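PDB 3VTH: hydrogenase maturation factor from Thermoanaerobacter tengcongensis, which probably carbamoylates the C-terminal cysteine of HypE, using carbamoyl phosphate and ATP, during maturation of [NiFe]-hydrogenases. Local coordinates for residues 143-148 with 358-363; 337-342 with 363-368. One frame throughout, in Å; residues are numbered along the deposited sequence.

Contact 1 (143-148 with 358-363)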
loop_
_atom_site.group_PDB
_atom_site.type_symbol
_atom_site.label_atom_id
_atom_site.label_comp_id
_atom_site.label_asym_id
_atom_site.label_seq_id
_atom_site.Cartn_x
_atom_site.Cartn_y
_atom_site.Cartn_z
ATOM N N PHE A 143 -11.995 9.510 -2.466
ATOM C CA PHE A 143 -11.097 10.045 -1.436
ATOM C C PHE A 143 -10.338 11.304 -1.864
ATOM O O PHE A 143 -10.374 12.335 -1.163
ATOM C CB PHE A 143 -10.091 8.970 -0.999
ATOM C CG PHE A 143 -9.076 9.475 -0.017
ATOM C CD1 PHE A 143 -7.729 9.488 -0.341
ATOM C CD2 PHE A 143 -9.476 9.974 1.223
ATOM C CE1 PHE A 143 -6.778 9.969 0.581
ATOM C CE2 PHE A 143 -8.532 10.463 2.148
ATOM C CZ PHE A 143 -7.189 10.458 1.829
ATOM N N SER A 144 -9.674 11.241 -3.019
ATOM C CA SER A 144 -8.847 12.354 -3.473
ATOM C C SER A 144 -9.582 13.700 -3.551
ATOM O O SER A 144 -8.947 14.734 -3.401
ATOM C CB SER A 144 -8.209 12.064 -4.840
ATOM O OG SER A 144 -9.224 11.787 -5.804
ATOM N N ILE A 145 -10.893 13.688 -3.794
ATOM C CA ILE A 145 -11.631 14.953 -3.935
ATOM C C ILE A 145 -12.659 15.228 -2.830
ATOM O O ILE A 145 -13.393 16.206 -2.903
ATOM C CB ILE A 145 -12.308 15.071 -5.319
ATOM C CG1 ILE A 145 -13.385 13.988 -5.493
ATOM C CG2 ILE A 145 -11.219 15.008 -6.456
ATOM C CD1 ILE A 145 -14.278 14.236 -6.700
ATOM N N ILE A 146 -12.676 14.393 -1.794
ATOM C CA ILE A 146 -13.670 14.519 -0.707
ATOM C C ILE A 146 -13.104 15.385 0.426
ATOM O O ILE A 146 -12.024 15.102 0.948
ATOM C CB ILE A 146 -14.143 13.115 -0.210
ATOM C CG1 ILE A 146 -15.068 12.467 -1.255
ATOM C CG2 ILE A 146 -14.880 13.193 1.163
ATOM C CD1 ILE A 146 -15.263 10.932 -1.080
ATOM N N GLU A 147 -13.832 16.442 0.794
ATOM C CA GLU A 147 -13.400 17.342 1.857
ATOM C C GLU A 147 -13.973 16.959 3.215
ATOM O O GLU A 147 -13.399 17.292 4.247
ATOM C CB GLU A 147 -13.830 18.780 1.554
ATOM C CG GLU A 147 -13.369 19.315 0.208
ATOM C CD GLU A 147 -13.903 20.707 -0.066
ATOM O OE1 GLU A 147 -14.833 21.154 0.639
ATOM O OE2 GLU A 147 -13.397 21.363 -0.988
ATOM N N ASP A 148 -15.128 16.292 3.205
ATOM C CA ASP A 148 -15.926 16.093 4.406
ATOM C C ASP A 148 -17.052 15.142 4.041
ATOM O O ASP A 148 -17.314 14.910 2.854
ATOM C CB ASP A 148 -16.517 17.439 4.862
ATOM C CG ASP A 148 -16.948 17.451 6.338
ATOM O OD1 ASP A 148 -16.665 16.495 7.093
ATOM O OD2 ASP A 148 -17.590 18.442 6.744
ATOM N N ASN A 358 -5.099 20.311 -14.839
ATOM C CA ASN A 358 -6.549 20.455 -14.896
ATOM C C ASN A 358 -7.040 21.299 -13.722
ATOM O O ASN A 358 -6.287 21.543 -12.771
ATOM C CB ASN A 358 -7.257 19.084 -14.968
ATOM C CG ASN A 358 -7.205 18.315 -13.667
ATOM O OD1 ASN A 358 -7.717 18.772 -12.628
ATOM N ND2 ASN A 358 -6.620 17.117 -13.716
ATOM N N ASN A 359 -8.289 21.752 -13.778
ATOM C CA ASN A 359 -8.782 22.644 -12.740
ATOM C C ASN A 359 -9.698 21.966 -11.726
ATOM O O ASN A 359 -10.472 22.639 -11.079
ATOM C CB ASN A 359 -9.455 23.886 -13.365
ATOM C CG ASN A 359 -10.635 23.523 -14.253
ATOM O OD1 ASN A 359 -10.852 22.349 -14.581
ATOM N ND2 ASN A 359 -11.414 24.517 -14.626
ATOM N N ARG A 360 -9.613 20.641 -11.575
ATOM C CA ARG A 360 -10.325 19.966 -10.478
ATOM C C ARG A 360 -9.366 19.824 -9.297
ATOM O O ARG A 360 -8.380 19.079 -9.380
ATOM C CB ARG A 360 -10.876 18.584 -10.900
ATOM C CG ARG A 360 -11.705 17.868 -9.790
ATOM C CD ARG A 360 -12.278 16.503 -10.231
ATOM N NE ARG A 360 -11.229 15.592 -10.711
ATOM C CZ ARG A 360 -11.441 14.565 -11.533
ATOM N NH1 ARG A 360 -12.662 14.297 -11.964
ATOM N NH2 ARG A 360 -10.431 13.795 -11.926
ATOM N N ASP A 361 -9.641 20.530 -8.206
ATOM C CA ASP A 361 -8.779 20.450 -7.008
ATOM C C ASP A 361 -8.580 19.026 -6.514
ATOM O O ASP A 361 -9.519 18.230 -6.472
ATOM C CB ASP A 361 -9.331 21.285 -5.860
ATOM C CG ASP A 361 -9.183 22.777 -6.095
ATOM O OD1 ASP A 361 -9.604 23.536 -5.199
ATOM O OD2 ASP A 361 -8.643 23.200 -7.157
ATOM N N ILE A 362 -7.335 18.700 -6.178
ATOM C CA ILE A 362 -7.041 17.458 -5.469
ATOM C C ILE A 362 -7.001 17.869 -4.008
ATOM O O ILE A 362 -6.183 18.710 -3.620
ATOM C CB ILE A 362 -5.696 16.823 -5.897
ATOM C CG1 ILE A 362 -5.759 16.385 -7.366
ATOM C CG2 ILE A 362 -5.318 15.618 -4.951
ATOM C CD1 ILE A 362 -4.374 15.994 -7.974
ATOM N N VAL A 363 -7.918 17.316 -3.217
ATOM C CA VAL A 363 -7.985 17.624 -1.801
ATOM C C VAL A 363 -6.983 16.791 -1.012
ATOM O O VAL A 363 -6.269 17.312 -0.156
ATOM C CB VAL A 363 -9.425 17.397 -1.234
ATOM C CG1 VAL A 363 -9.461 17.717 0.252
ATOM C CG2 VAL A 363 -10.442 18.285 -2.028
#

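Contact 2 (337-342 with 363-368)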
loop_
_atom_site.group_PDB
_atom_site.type_symbol
_atom_site.label_atom_id
_atom_site.label_comp_id
_atom_site.label_asym_id
_atom_site.label_seq_id
_atom_site.Cartn_x
_atom_site.Cartn_y
_atom_site.Cartn_z
ATOM N N ILE A 337 4.679 13.634 -3.356
ATOM C CA ILE A 337 4.051 13.892 -4.657
ATOM C C ILE A 337 3.322 15.253 -4.694
ATOM O O ILE A 337 2.596 15.602 -3.755
ATOM C CB ILE A 337 3.089 12.707 -5.029
ATOM C CG1 ILE A 337 2.560 12.822 -6.463
ATOM C CG2 ILE A 337 1.917 12.540 -3.984
ATOM C CD1 ILE A 337 1.738 11.556 -6.897
ATOM N N CYS A 338 3.560 16.034 -5.753
ATOM C CA CYS A 338 2.887 17.321 -5.946
ATOM C C CYS A 338 1.408 17.092 -6.198
ATOM O O CYS A 338 1.049 16.159 -6.902
ATOM C CB CYS A 338 3.457 18.064 -7.159
ATOM S SG CYS A 338 5.112 18.686 -6.917
ATOM N N LYS A 339 0.562 17.955 -5.653
ATOM C CA LYS A 339 -0.883 17.817 -5.868
ATOM C C LYS A 339 -1.565 19.040 -6.490
ATOM O O LYS A 339 -2.672 18.925 -7.015
ATOM C CB LYS A 339 -1.595 17.425 -4.569
ATOM C CG LYS A 339 -1.777 18.550 -3.562
ATOM C CD LYS A 339 -2.886 18.166 -2.580
ATOM C CE LYS A 339 -3.264 19.308 -1.664
ATOM N NZ LYS A 339 -4.054 20.311 -2.427
ATOM N N ASP A 340 -0.923 20.198 -6.453
ATOM C CA ASP A 340 -1.487 21.449 -6.972
ATOM C C ASP A 340 -0.782 21.893 -8.258
ATOM O O ASP A 340 0.436 21.692 -8.381
ATOM C CB ASP A 340 -1.323 22.549 -5.920
ATOM C CG ASP A 340 -2.124 22.283 -4.659
ATOM O OD1 ASP A 340 -3.096 21.496 -4.713
ATOM O OD2 ASP A 340 -1.785 22.879 -3.611
ATOM N N ASN A 341 -1.516 22.520 -9.178
ATOM C CA ASN A 341 -0.920 23.040 -10.412
ATOM C C ASN A 341 0.292 23.935 -10.144
ATOM O O ASN A 341 1.384 23.719 -10.715
ATOM C CB ASN A 341 -1.970 23.774 -11.254
ATOM C CG ASN A 341 -3.075 22.850 -11.759
ATOM O OD1 ASN A 341 -2.830 21.696 -12.095
ATOM N ND2 ASN A 341 -4.295 23.363 -11.821
ATOM N N GLU A 342 0.117 24.927 -9.266
ATOM C CA GLU A 342 1.188 25.887 -8.980
ATOM C C GLU A 342 2.435 25.205 -8.422
ATOM O O GLU A 342 3.550 25.546 -8.802
ATOM C CB GLU A 342 0.728 26.950 -7.992
ATOM C CG GLU A 342 -0.151 27.999 -8.594
ATOM C CD GLU A 342 -0.967 28.739 -7.544
ATOM O OE1 GLU A 342 -1.952 28.160 -7.040
ATOM O OE2 GLU A 342 -0.632 29.901 -7.240
ATOM N N VAL A 363 -7.918 17.316 -3.217
ATOM C CA VAL A 363 -7.985 17.624 -1.801
ATOM C C VAL A 363 -6.983 16.791 -1.012
ATOM O O VAL A 363 -6.269 17.312 -0.156
ATOM C CB VAL A 363 -9.425 17.397 -1.234
ATOM C CG1 VAL A 363 -9.461 17.717 0.252
ATOM C CG2 VAL A 363 -10.442 18.285 -2.028
ATOM N N ASN A 364 -6.953 15.495 -1.306
ATOM C CA ASN A 364 -6.109 14.560 -0.592
ATOM C C ASN A 364 -5.196 13.856 -1.579
ATOM O O ASN A 364 -5.644 13.001 -2.342
ATOM C CB ASN A 364 -6.984 13.539 0.167
ATOM C CG ASN A 364 -8.005 14.218 1.091
ATOM O OD1 ASN A 364 -9.225 14.078 0.909
ATOM N ND2 ASN A 364 -7.511 14.983 2.060
ATOM N N ARG A 365 -3.916 14.206 -1.582
ATOM C CA ARG A 365 -3.001 13.564 -2.534
ATOM C C ARG A 365 -2.800 12.114 -2.096
ATOM O O ARG A 365 -2.968 11.795 -0.908
ATOM C CB ARG A 365 -1.666 14.316 -2.593
ATOM C CG ARG A 365 -0.652 13.865 -1.537
ATOM C CD ARG A 365 0.466 14.851 -1.479
ATOM N NE ARG A 365 0.084 16.067 -0.766
ATOM C CZ ARG A 365 0.715 17.225 -0.896
ATOM N NH1 ARG A 365 1.749 17.332 -1.734
ATOM N NH2 ARG A 365 0.299 18.283 -0.216
ATOM N N ILE A 366 -2.464 11.233 -3.047
ATOM C CA ILE A 366 -2.288 9.814 -2.748
ATOM C C ILE A 366 -1.490 9.133 -3.859
ATOM O O ILE A 366 -1.791 9.290 -5.030
ATOM C CB ILE A 366 -3.673 9.097 -2.497
ATOM C CG1 ILE A 366 -3.496 7.625 -2.114
ATOM C CG2 ILE A 366 -4.622 9.249 -3.711
ATOM C CD1 ILE A 366 -4.755 7.000 -1.386
ATOM N N ASP A 367 -0.447 8.400 -3.484
ATOM C CA ASP A 367 0.381 7.706 -4.472
ATOM C C ASP A 367 -0.305 6.496 -5.092
ATOM O O ASP A 367 -1.276 5.983 -4.546
ATOM C CB ASP A 367 1.688 7.261 -3.806
ATOM C CG ASP A 367 2.670 8.402 -3.667
ATOM O OD1 ASP A 367 3.149 8.905 -4.705
ATOM O OD2 ASP A 367 2.937 8.816 -2.522
ATOM N N ASP A 368 0.227 6.016 -6.208
ATOM C CA ASP A 368 -0.199 4.728 -6.751
ATOM C C ASP A 368 0.123 3.608 -5.765
ATOM O O ASP A 368 1.143 3.660 -5.068
ATOM C CB ASP A 368 0.516 4.436 -8.079
ATOM C CG ASP A 368 0.208 5.463 -9.152
ATOM O OD1 ASP A 368 -0.854 6.141 -9.069
ATOM O OD2 ASP A 368 1.055 5.608 -10.073
HETATM O O HOH W 1 4.785 11.110 -2.313
#

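Contact 1 (143-148 with 358-363)
Val363 sets its isopropyl group against the end of the short 3-10 turn 143-145, and the contact is tightest there. Its backbone N donates to Ser144 O at 2.8 Å; the N-H...O angle is 135°, although the donor lies nearly in line with the Ser144 C=O. The two Val363 methyls meet successive carbonyls: CG1, anti to the backbone N (chi1 180°), reaches Ile146 O at 3.7 Å, while CG2 lies 3.7 Å from Ile145 O. A loop of the HypF zinc-finger region is thereby joined to the connection that follows strand 354-358 in the YrdC-like (telomere recombination) domain. At the start of that connection Asn358 forms an Asx turn, its OD1 accepting from Arg360 N. Packing is sparser beside it: Ile145 CG2 touches Asp361 O at 3.6 Å and lies 4.2 Å from Arg360 CD, where the two side chains cross obliquely. The more open side belongs to Glu147 and Asp361. The Glu147 side chain crosses that of Val363 at about a right angle, its CG 3.8 Å from Val363 CG2, and its OE1 forms a salt bridge with Lys159. Glu147 OE2 and Asp361 OD1, two like charges, stay 6.1 Å apart.

Contact 2 (337-342 with 363-368)
Lys339 lays its aliphatic chain across the guanidinium of Arg365, with CG 3.8 Å above the plane and over its centre. The two side chains cross at about a right angle, and nearer the backbone their CB atoms meet at 3.7 Å. A chi1 of 76° puts Lys339 CG there, between its backbone N and carbonyl carbon. Arg365 bends at chi3, and its NH1 donates to Ile337 O at 2.8 Å. This acceptor lies close to the guanidinium plane, at its edge, and the bond is fairly straight (157°). Ile337 CG2 packs on Arg365 CD at 3.7 Å as the two side chains run past each other in opposite directions. Further along, Ile337 CD1 touches Asp367 OD1, and a water accepts from Ile337 N and donates to Asp367 OD2. The contact thus joins the approach to helix 341-347 with the loop before strand 370-374, beside the nucleotide site of the YrdC-like domain. Asp367 binds magnesium in a structure of this protein; here its side chain lies about 4 Å from a bound magnesium ion and about 4 Å from the side chain of Ser329, a magnesium-binding residue. Lys339 NZ forms a salt bridge with Asp340 OD1 at 2.7 Å, in one of the two Asp340 conformers, and donates to Ile362 O, which probably eases the cost of placing two cationic side chains together.

Contact 1 is the more buried of the two and contact 2 is partly buried, yet both hold the connection between strands 354-358 and 370-374, with Val363 common to them. Contact 1 ties this connection to the zinc-finger region, whereas contact 2 stays within the YrdC-like domain, the side chain of Asp367 lying about 5 Å from the bound nucleotide analogue. Their chemistry differs accordingly: small aliphatic groups against backbone carbonyls at the interdomain seam, long cationic chains and a water nearer the metal. Besides the lysine of contact 2, a probable hydrogen bond from Asn341 ND2 to Asn358 O bridges the contacts directly.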